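Local structure of DNA polymerase III, beta subunit (Eubacterium rectale, 3T0P) at residues B[28-33]-B[109-114]; B[37-42]-B[65-70]; B[46-51]-B[115-120]. The protein probably forms a ring-shaped head-to-tail dimer around DNA that tethers DNA polymerases and other proteins to it and makes replication processive. One frame throughout, in Å; residues are numbered along the deposited sequence.

Interaction 1 of 3, residues B[28-33]-B[109-114]; sequences MAILEC and IGKSGD
I30 and K111 meet through their aliphatic parts. The CD1 methyl of I30 lies against the lysine chain, 3.8 Å from K111 CD and 3.9 Å from K111 CB. The two side chains cross obliquely, with the methyl against CB and CD of the lysine. In I30, chi1 (-160°) sets CG1 anti to the backbone N, and chi2 (75°) then sets CD1, the atom that meets the lysine. The same CD1 also sits 3.8 Å from the carbonyl oxygen S112 O, a plain van der Waals contact.

Beyond CG the lysine chain is extended, and it carries the ammonium group to A29. There K111 NZ comes within 3.5 Å of A29 CB, a methyl and not an acceptor. C33 is a more distant neighbour, with its SG 4.3 Å from K111 CD.

The next shell holds the backbones. Residues 30-32 form a short 3-10 segment. It is held by E32 N bonding to A29 O at 3.0 Å and by C33 N bonding to I30 O at 3.2 Å. C33 then opens strand 33-38. On the other side, S112 makes an ST turn: its OG accepts from D114 N at 3.1 Å. K111 is tied by its backbone to A69 of strand 66-71, and the side chains of I30, C33 and K111 all touch A69. The contact joins two loops of the N-terminal clamp domain beside strand 66-71, outermost in its sheet within this chain. One loop follows helix 8-18 and the other follows strand 104-109.

No hydrogen bond or salt bridge links the two segments. The lysine contributes its methylenes to the contact. K111 is exposed, and its ammonium group probably stays accessible to solvent.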
loop_
_atom_site.group_PDB
_atom_site.type_symbol
_atom_site.label_atom_id
_atom_site.label_comp_id
_atom_site.label_asym_id
_atom_site.label_seq_id
_atom_site.Cartn_x
_atom_site.Cartn_y
_atom_site.Cartn_z
HETATM N N MSE B 28 6.890 23.050 15.325
HETATM C CA MSE B 28 5.773 23.867 15.814
HETATM C C MSE B 28 4.649 22.955 16.313
HETATM O O MSE B 28 4.026 22.260 15.514
HETATM C CB MSE B 28 5.261 24.794 14.695
HETATM C CG MSE B 28 6.045 26.089 14.531
HETATM SE SE MSE B 28 5.457 27.439 15.817
HETATM C CE MSE B 28 6.184 29.083 14.945
ATOM N N ALA B 29 4.394 22.962 17.626
ATOM C CA ALA B 29 3.399 22.115 18.287
ATOM C C ALA B 29 1.920 22.481 17.980
ATOM O O ALA B 29 1.162 21.555 17.678
ATOM C CB ALA B 29 3.628 22.130 19.783
ATOM N N ILE B 30 1.494 23.791 18.059
ATOM C CA ILE B 30 0.087 24.163 17.783
ATOM C C ILE B 30 -0.289 23.806 16.321
ATOM O O ILE B 30 -1.474 23.575 16.053
ATOM C CB ILE B 30 -0.278 25.649 18.127
ATOM C CG1 ILE B 30 -1.817 25.867 18.303
ATOM C CG2 ILE B 30 0.330 26.659 17.141
ATOM C CD1 ILE B 30 -2.450 25.354 19.609
ATOM N N LEU B 31 0.718 23.707 15.396
ATOM C CA LEU B 31 0.480 23.340 13.997
ATOM C C LEU B 31 0.092 21.865 13.855
ATOM O O LEU B 31 -0.518 21.499 12.848
ATOM C CB LEU B 31 1.682 23.647 13.086
ATOM C CG LEU B 31 2.110 25.131 12.904
ATOM C CD1 LEU B 31 3.041 25.269 11.719
ATOM C CD2 LEU B 31 0.927 26.064 12.740
ATOM N N GLU B 32 0.419 21.028 14.860
ATOM C CA GLU B 32 0.050 19.609 14.873
ATOM C C GLU B 32 -1.420 19.416 15.343
ATOM O O GLU B 32 -1.851 18.271 15.481
ATOM C CB GLU B 32 1.011 18.810 15.779
ATOM C CG GLU B 32 2.357 18.535 15.139
ATOM N N CYS B 33 -2.175 20.528 15.581
ATOM C CA CYS B 33 -3.562 20.499 16.053
ATOM C C CYS B 33 -4.587 20.854 14.977
ATOM O O CYS B 33 -4.295 21.538 13.997
ATOM C CB CYS B 33 -3.753 21.407 17.263
ATOM S SG CYS B 33 -2.758 20.951 18.705
ATOM N N ILE B 109 -6.274 15.997 26.579
ATOM C CA ILE B 109 -5.998 17.379 26.940
ATOM C C ILE B 109 -5.827 18.180 25.646
ATOM O O ILE B 109 -5.073 17.775 24.758
ATOM C CB ILE B 109 -4.787 17.521 27.918
ATOM C CG1 ILE B 109 -3.543 16.716 27.460
ATOM C CG2 ILE B 109 -5.185 17.149 29.357
ATOM N N GLY B 110 -6.566 19.271 25.540
ATOM C CA GLY B 110 -6.496 20.157 24.393
ATOM C C GLY B 110 -5.609 21.345 24.693
ATOM O O GLY B 110 -4.923 21.386 25.718
ATOM N N LYS B 111 -5.601 22.302 23.777
ATOM C CA LYS B 111 -4.848 23.550 23.874
ATOM C C LYS B 111 -5.786 24.690 23.612
ATOM O O LYS B 111 -6.824 24.502 22.968
ATOM C CB LYS B 111 -3.680 23.576 22.864
ATOM C CG LYS B 111 -2.480 22.755 23.291
ATOM C CD LYS B 111 -1.324 22.897 22.314
ATOM C CE LYS B 111 -0.165 22.007 22.706
ATOM N NZ LYS B 111 1.137 22.564 22.260
ATOM N N SER B 112 -5.424 25.885 24.086
ATOM C CA SER B 112 -6.221 27.075 23.813
ATOM C C SER B 112 -6.183 27.370 22.305
ATOM O O SER B 112 -5.147 27.175 21.655
ATOM C CB SER B 112 -5.691 28.271 24.597
ATOM O OG SER B 112 -6.345 29.466 24.194
ATOM N N GLY B 113 -7.312 27.831 21.776
ATOM C CA GLY B 113 -7.418 28.250 20.385
ATOM C C GLY B 113 -6.730 29.585 20.121
ATOM O O GLY B 113 -6.469 29.924 18.963
ATOM N N ASP B 114 -6.411 30.344 21.198
ATOM C CA ASP B 114 -5.730 31.649 21.162
ATOM C C ASP B 114 -4.283 31.546 20.612
ATOM O O ASP B 114 -3.730 32.545 20.167
ATOM C CB ASP B 114 -5.718 32.284 22.561
ATOM C CG ASP B 114 -7.093 32.620 23.100
#

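Interaction 2 of 3, residues B[37-42]-B[65-70]; sequences DASANE and RGIIAL
R65 reaches along the turn after strand 33-38, and its NE donates to A40 O at 2.8 Å. The bond is nearly straight, at 164°. The oxygen lies close to the guanidinium plane, while NE stands above the plane of the A40 carbonyl. The arginine is extended from CG to NE, and its CD passes 3.3 Å from S39 O. At the exposed tip the grip slackens. R65 NH2 is 2.7 Å from N41 OD1, but that bond is bent and weak, with the amide and guanidinium planes turned 62° apart.

D37 and A38 are buried where the strands pair, whereas R65, S39, A40 and N41 are exposed. Strands 33-38 and 66-71 run antiparallel in a sheet that continues into strands of the central domain; 66-71 is its outermost strand within the chain. A38 N donates to G66 O at 2.9 Å, and G66 N to A38 O at 3.1 Å. D37 and I67 form a non-hydrogen-bonded pair. Their side chains lie side by side and point the same way, with D37 OD1 3.7 Å from I67 CG1. I67 CD1 also touches S39 CB at 3.8 Å.

D37 CG is anti to the backbone N (chi1 -170°), which puts it beside I67 CG1. OD1 takes two donors from S39: OG at 2.7 Å, on the syn lone pair, and the backbone N, which closes an Asx turn. OD2 bonds to Y118 OH.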
loop_
_atom_site.group_PDB
_atom_site.type_symbol
_atom_site.label_atom_id
_atom_site.label_comp_id
_atom_site.label_asym_id
_atom_site.label_seq_id
_atom_site.Cartn_x
_atom_site.Cartn_y
_atom_site.Cartn_z
ATOM N N ASP B 37 -13.798 25.336 16.136
ATOM C CA ASP B 37 -14.371 26.641 16.432
ATOM C C ASP B 37 -15.886 26.528 16.405
ATOM O O ASP B 37 -16.483 26.353 15.343
ATOM C CB ASP B 37 -13.870 27.719 15.446
ATOM C CG ASP B 37 -14.235 29.150 15.833
ATOM O OD1 ASP B 37 -15.290 29.349 16.475
ATOM O OD2 ASP B 37 -13.476 30.066 15.485
ATOM N N ALA B 38 -16.491 26.566 17.580
ATOM C CA ALA B 38 -17.934 26.540 17.755
ATOM C C ALA B 38 -18.359 27.785 18.560
ATOM O O ALA B 38 -19.254 27.700 19.398
ATOM C CB ALA B 38 -18.337 25.268 18.466
ATOM N N SER B 39 -17.691 28.947 18.317
ATOM C CA SER B 39 -17.961 30.200 19.044
ATOM C C SER B 39 -19.192 30.940 18.519
ATOM O O SER B 39 -19.791 31.701 19.272
ATOM C CB SER B 39 -16.755 31.126 18.990
ATOM O OG SER B 39 -16.505 31.501 17.647
ATOM N N ALA B 40 -19.566 30.734 17.249
ATOM C CA ALA B 40 -20.729 31.393 16.649
ATOM C C ALA B 40 -21.928 30.414 16.546
ATOM O O ALA B 40 -22.340 29.862 17.565
ATOM C CB ALA B 40 -20.364 31.960 15.276
ATOM N N ASN B 41 -22.478 30.207 15.330
ATOM C CA ASN B 41 -23.627 29.330 15.099
ATOM C C ASN B 41 -23.269 28.146 14.201
ATOM O O ASN B 41 -24.155 27.403 13.783
ATOM C CB ASN B 41 -24.785 30.120 14.481
ATOM C CG ASN B 41 -25.371 31.145 15.414
ATOM O OD1 ASN B 41 -25.829 30.831 16.519
ATOM N ND2 ASN B 41 -25.376 32.398 14.985
ATOM N N GLU B 42 -21.982 27.977 13.888
ATOM C CA GLU B 42 -21.521 26.879 13.041
ATOM C C GLU B 42 -20.391 26.120 13.707
ATOM O O GLU B 42 -19.586 26.718 14.428
ATOM C CB GLU B 42 -21.021 27.393 11.673
ATOM C CG GLU B 42 -21.971 28.297 10.915
ATOM C CD GLU B 42 -21.324 28.945 9.706
ATOM O OE1 GLU B 42 -21.135 28.238 8.695
ATOM O OE2 GLU B 42 -21.008 30.157 9.766
ATOM N N ARG B 65 -21.169 27.135 23.425
ATOM C CA ARG B 65 -20.211 27.740 22.503
ATOM C C ARG B 65 -18.792 27.678 23.060
ATOM O O ARG B 65 -18.591 27.737 24.284
ATOM C CB ARG B 65 -20.605 29.190 22.206
ATOM C CG ARG B 65 -21.790 29.310 21.264
ATOM C CD ARG B 65 -22.259 30.751 21.200
ATOM N NE ARG B 65 -23.069 31.012 20.009
ATOM C CZ ARG B 65 -24.268 31.585 20.028
ATOM N NH1 ARG B 65 -24.806 31.978 21.179
ATOM N NH2 ARG B 65 -24.934 31.780 18.898
ATOM N N GLY B 66 -17.825 27.532 22.170
ATOM C CA GLY B 66 -16.437 27.440 22.592
ATOM C C GLY B 66 -15.483 27.078 21.492
ATOM O O GLY B 66 -15.890 26.803 20.362
ATOM N N ILE B 67 -14.196 27.124 21.834
ATOM C CA ILE B 67 -13.074 26.851 20.942
ATOM C C ILE B 67 -12.057 25.982 21.672
ATOM O O ILE B 67 -11.770 26.224 22.843
ATOM C CB ILE B 67 -12.419 28.178 20.413
ATOM C CG1 ILE B 67 -13.438 29.069 19.662
ATOM C CG2 ILE B 67 -11.232 27.885 19.509
ATOM C CD1 ILE B 67 -12.987 30.535 19.387
ATOM N N ILE B 68 -11.477 25.010 20.964
ATOM C CA ILE B 68 -10.410 24.144 21.458
ATOM C C ILE B 68 -9.543 23.699 20.273
ATOM O O ILE B 68 -10.060 23.567 19.165
ATOM C CB ILE B 68 -10.968 22.908 22.273
ATOM C CG1 ILE B 68 -9.881 22.263 23.150
ATOM C CG2 ILE B 68 -11.633 21.831 21.397
ATOM C CD1 ILE B 68 -9.844 22.770 24.532
ATOM N N ALA B 69 -8.249 23.442 20.526
ATOM C CA ALA B 69 -7.296 22.843 19.587
ATOM C C ALA B 69 -6.959 21.467 20.108
ATOM O O ALA B 69 -6.631 21.325 21.274
ATOM C CB ALA B 69 -6.030 23.688 19.446
ATOM N N LEU B 70 -7.090 20.450 19.278
ATOM C CA LEU B 70 -6.799 19.063 19.651
ATOM C C LEU B 70 -5.752 18.524 18.735
ATOM O O LEU B 70 -5.746 18.892 17.561
ATOM C CB LEU B 70 -8.066 18.193 19.570
ATOM C CG LEU B 70 -9.237 18.574 20.468
ATOM C CD1 LEU B 70 -10.452 17.669 20.198
ATOM C CD2 LEU B 70 -8.846 18.525 21.931
#

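Interaction 3 of 3, residues B[46-51]-B[115-120]; sequences MANDME and DFSYIP. With ACT (acetate ion), chain S.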
loop_
_atom_site.group_PDB
_atom_site.type_symbol
_atom_site.label_atom_id
_atom_site.label_comp_id
_atom_site.label_asym_id
_atom_site.label_seq_id
_atom_site.Cartn_x
_atom_site.Cartn_y
_atom_site.Cartn_z
HETATM N N MSE B 46 -10.704 23.420 11.589
HETATM C CA MSE B 46 -9.679 24.196 10.894
HETATM C C MSE B 46 -8.281 23.659 11.151
HETATM O O MSE B 46 -7.957 23.287 12.278
HETATM C CB MSE B 46 -9.771 25.653 11.372
HETATM C CG MSE B 46 -9.039 26.651 10.498
HETATM SE SE MSE B 46 -9.248 28.539 11.157
HETATM C CE MSE B 46 -11.166 28.529 11.617
ATOM N N ALA B 47 -7.462 23.623 10.099
ATOM C CA ALA B 47 -6.042 23.308 10.158
ATOM C C ALA B 47 -5.288 24.332 9.316
ATOM O O ALA B 47 -5.765 24.742 8.249
ATOM C CB ALA B 47 -5.758 21.902 9.700
ATOM N N ASN B 48 -4.188 24.854 9.863
ATOM C CA ASN B 48 -3.398 25.868 9.180
ATOM C C ASN B 48 -1.917 25.649 9.407
ATOM O O ASN B 48 -1.491 25.584 10.555
ATOM C CB ASN B 48 -3.813 27.267 9.651
ATOM C CG ASN B 48 -3.199 28.376 8.854
ATOM O OD1 ASN B 48 -2.680 28.174 7.756
ATOM N ND2 ASN B 48 -3.246 29.579 9.391
ATOM N N ASP B 49 -1.126 25.575 8.322
ATOM C CA ASP B 49 0.327 25.427 8.417
ATOM C C ASP B 49 1.044 26.749 8.077
ATOM O O ASP B 49 2.269 26.758 7.948
ATOM C CB ASP B 49 0.827 24.282 7.527
ATOM C CG ASP B 49 0.682 24.498 6.033
ATOM O OD1 ASP B 49 1.096 25.557 5.547
ATOM O OD2 ASP B 49 0.191 23.582 5.347
HETATM N N MSE B 50 0.275 27.862 7.944
HETATM C CA MSE B 50 0.697 29.245 7.633
HETATM C C MSE B 50 0.823 29.489 6.124
HETATM O O MSE B 50 0.781 30.642 5.696
HETATM C CB MSE B 50 1.983 29.678 8.355
HETATM C CG MSE B 50 1.896 29.551 9.872
HETATM SE SE MSE B 50 0.333 30.415 10.693
HETATM C CE MSE B 50 0.961 32.310 10.536
ATOM N N GLU B 51 0.975 28.429 5.328
ATOM C CA GLU B 51 0.994 28.506 3.875
ATOM C C GLU B 51 -0.386 28.056 3.355
ATOM O O GLU B 51 -0.996 28.725 2.528
ATOM C CB GLU B 51 2.122 27.644 3.281
ATOM C CG GLU B 51 2.122 27.610 1.762
ATOM C CD GLU B 51 3.357 27.011 1.127
ATOM O OE1 GLU B 51 4.360 27.749 0.986
ATOM O OE2 GLU B 51 3.314 25.817 0.747
ATOM N N ASP B 115 -3.694 30.336 20.633
ATOM C CA ASP B 115 -2.356 30.041 20.125
ATOM C C ASP B 115 -2.409 29.740 18.619
ATOM O O ASP B 115 -1.400 29.877 17.920
ATOM C CB ASP B 115 -1.772 28.843 20.893
ATOM N N PHE B 116 -3.602 29.328 18.133
ATOM C CA PHE B 116 -3.869 28.967 16.738
ATOM C C PHE B 116 -3.925 30.202 15.837
ATOM O O PHE B 116 -4.634 31.165 16.138
ATOM C CB PHE B 116 -5.196 28.171 16.629
ATOM C CG PHE B 116 -5.420 27.463 15.312
ATOM C CD1 PHE B 116 -4.912 26.186 15.094
ATOM C CD2 PHE B 116 -6.143 28.069 14.291
ATOM C CE1 PHE B 116 -5.113 25.535 13.874
ATOM C CE2 PHE B 116 -6.328 27.422 13.063
ATOM C CZ PHE B 116 -5.822 26.156 12.867
ATOM N N SER B 117 -3.197 30.151 14.714
ATOM C CA SER B 117 -3.195 31.217 13.713
ATOM C C SER B 117 -4.308 30.913 12.704
ATOM O O SER B 117 -4.217 29.952 11.936
ATOM C CB SER B 117 -1.833 31.325 13.039
ATOM O OG SER B 117 -1.788 32.497 12.248
ATOM N N TYR B 118 -5.398 31.680 12.779
ATOM C CA TYR B 118 -6.579 31.510 11.938
ATOM C C TYR B 118 -6.307 31.818 10.497
ATOM O O TYR B 118 -5.416 32.622 10.189
ATOM C CB TYR B 118 -7.696 32.434 12.415
ATOM C CG TYR B 118 -8.497 31.896 13.571
ATOM C CD1 TYR B 118 -7.957 31.849 14.858
ATOM C CD2 TYR B 118 -9.821 31.511 13.403
ATOM C CE1 TYR B 118 -8.698 31.379 15.934
ATOM C CE2 TYR B 118 -10.581 31.066 14.478
ATOM C CZ TYR B 118 -10.017 31.014 15.746
ATOM O OH TYR B 118 -10.745 30.565 16.819
ATOM N N ILE B 119 -7.099 31.201 9.603
ATOM C CA ILE B 119 -6.994 31.460 8.175
ATOM C C ILE B 119 -7.352 32.934 7.980
ATOM O O ILE B 119 -8.374 33.367 8.530
ATOM C CB ILE B 119 -7.908 30.505 7.387
ATOM C CG1 ILE B 119 -7.401 29.029 7.490
ATOM C CG2 ILE B 119 -8.067 30.982 5.940
ATOM C CD1 ILE B 119 -8.422 27.982 7.124
ATOM N N PRO B 120 -6.504 33.743 7.300
ATOM C CA PRO B 120 -6.838 35.168 7.145
ATOM C C PRO B 120 -8.085 35.391 6.297
ATOM O O PRO B 120 -8.466 34.524 5.499
ATOM C CB PRO B 120 -5.608 35.738 6.436
ATOM C CG PRO B 120 -5.031 34.575 5.700
ATOM C CD PRO B 120 -5.239 33.414 6.611
HETATM C C ACT S . -3.142 30.622 5.219
HETATM O O ACT S . -2.814 30.855 6.389
HETATM O OXT ACT S . -3.772 29.630 5.012
HETATM C CH3 ACT S . -2.829 31.538 4.066
HETATM O O HOH W 1 -2.241 32.680 8.842
#
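M46, a selenomethionine, packs into the loop 115-120 through Met-aromatic contacts. It lies on strand 43-48 of the N-terminal clamp domain. The directions of residues 46-50 and 116-119 are 86° apart.

From CB the side chain heads toward the loop. CG is anti to the backbone N (chi1 -165°) and meets I119 CD1 at 3.7 Å. SE stands at the edge of the F116 ring, 3.7 Å from CE2, and obliquely to the Y118 ring. A bend at chi3 then sets CE 3.7 Å from Y118 CD2. M46 and Y118 cross at about a right angle. The F116 ring presents its edge to A47 CA.

N48 supplies the polar part. Its ND2 donates to S117 O at 2.7 Å, almost straight (173°), with the acceptor in the amide plane. Its OD1 accepts from M50 N in an Asx turn, which fixes the other end of the amide. A water weakly bridges N48 ND2 and Y118 O. It also donates to an acetate, probably from the crystallisation liquor. That acetate accepts a weak bond from N48 ND2, and its O lies 3.5 Å from P120 CD.

All three contacts lie in the N-terminal clamp domain, on the same side of the chain's centre. Interaction 1 is a surface contact and the other two are partly buried. Interactions 2 and 3 share one sheet, in which strands 33-38 and 43-48 are neighbours. Residues 110-120 form one loop that serves both interactions 1 and 3. The backbone of K111 ties interaction 1 to strand 66-71 of interaction 2, and the Y118 hydroxyl joins interaction 3 to D37 of interaction 2. Interaction 1 has no hydrogen bond across it and rests on van der Waals contacts. Interaction 2 is mostly hydrogen-bonded, and interaction 3 combines selenium-aromatic packing with one nearly straight amide hydrogen bond.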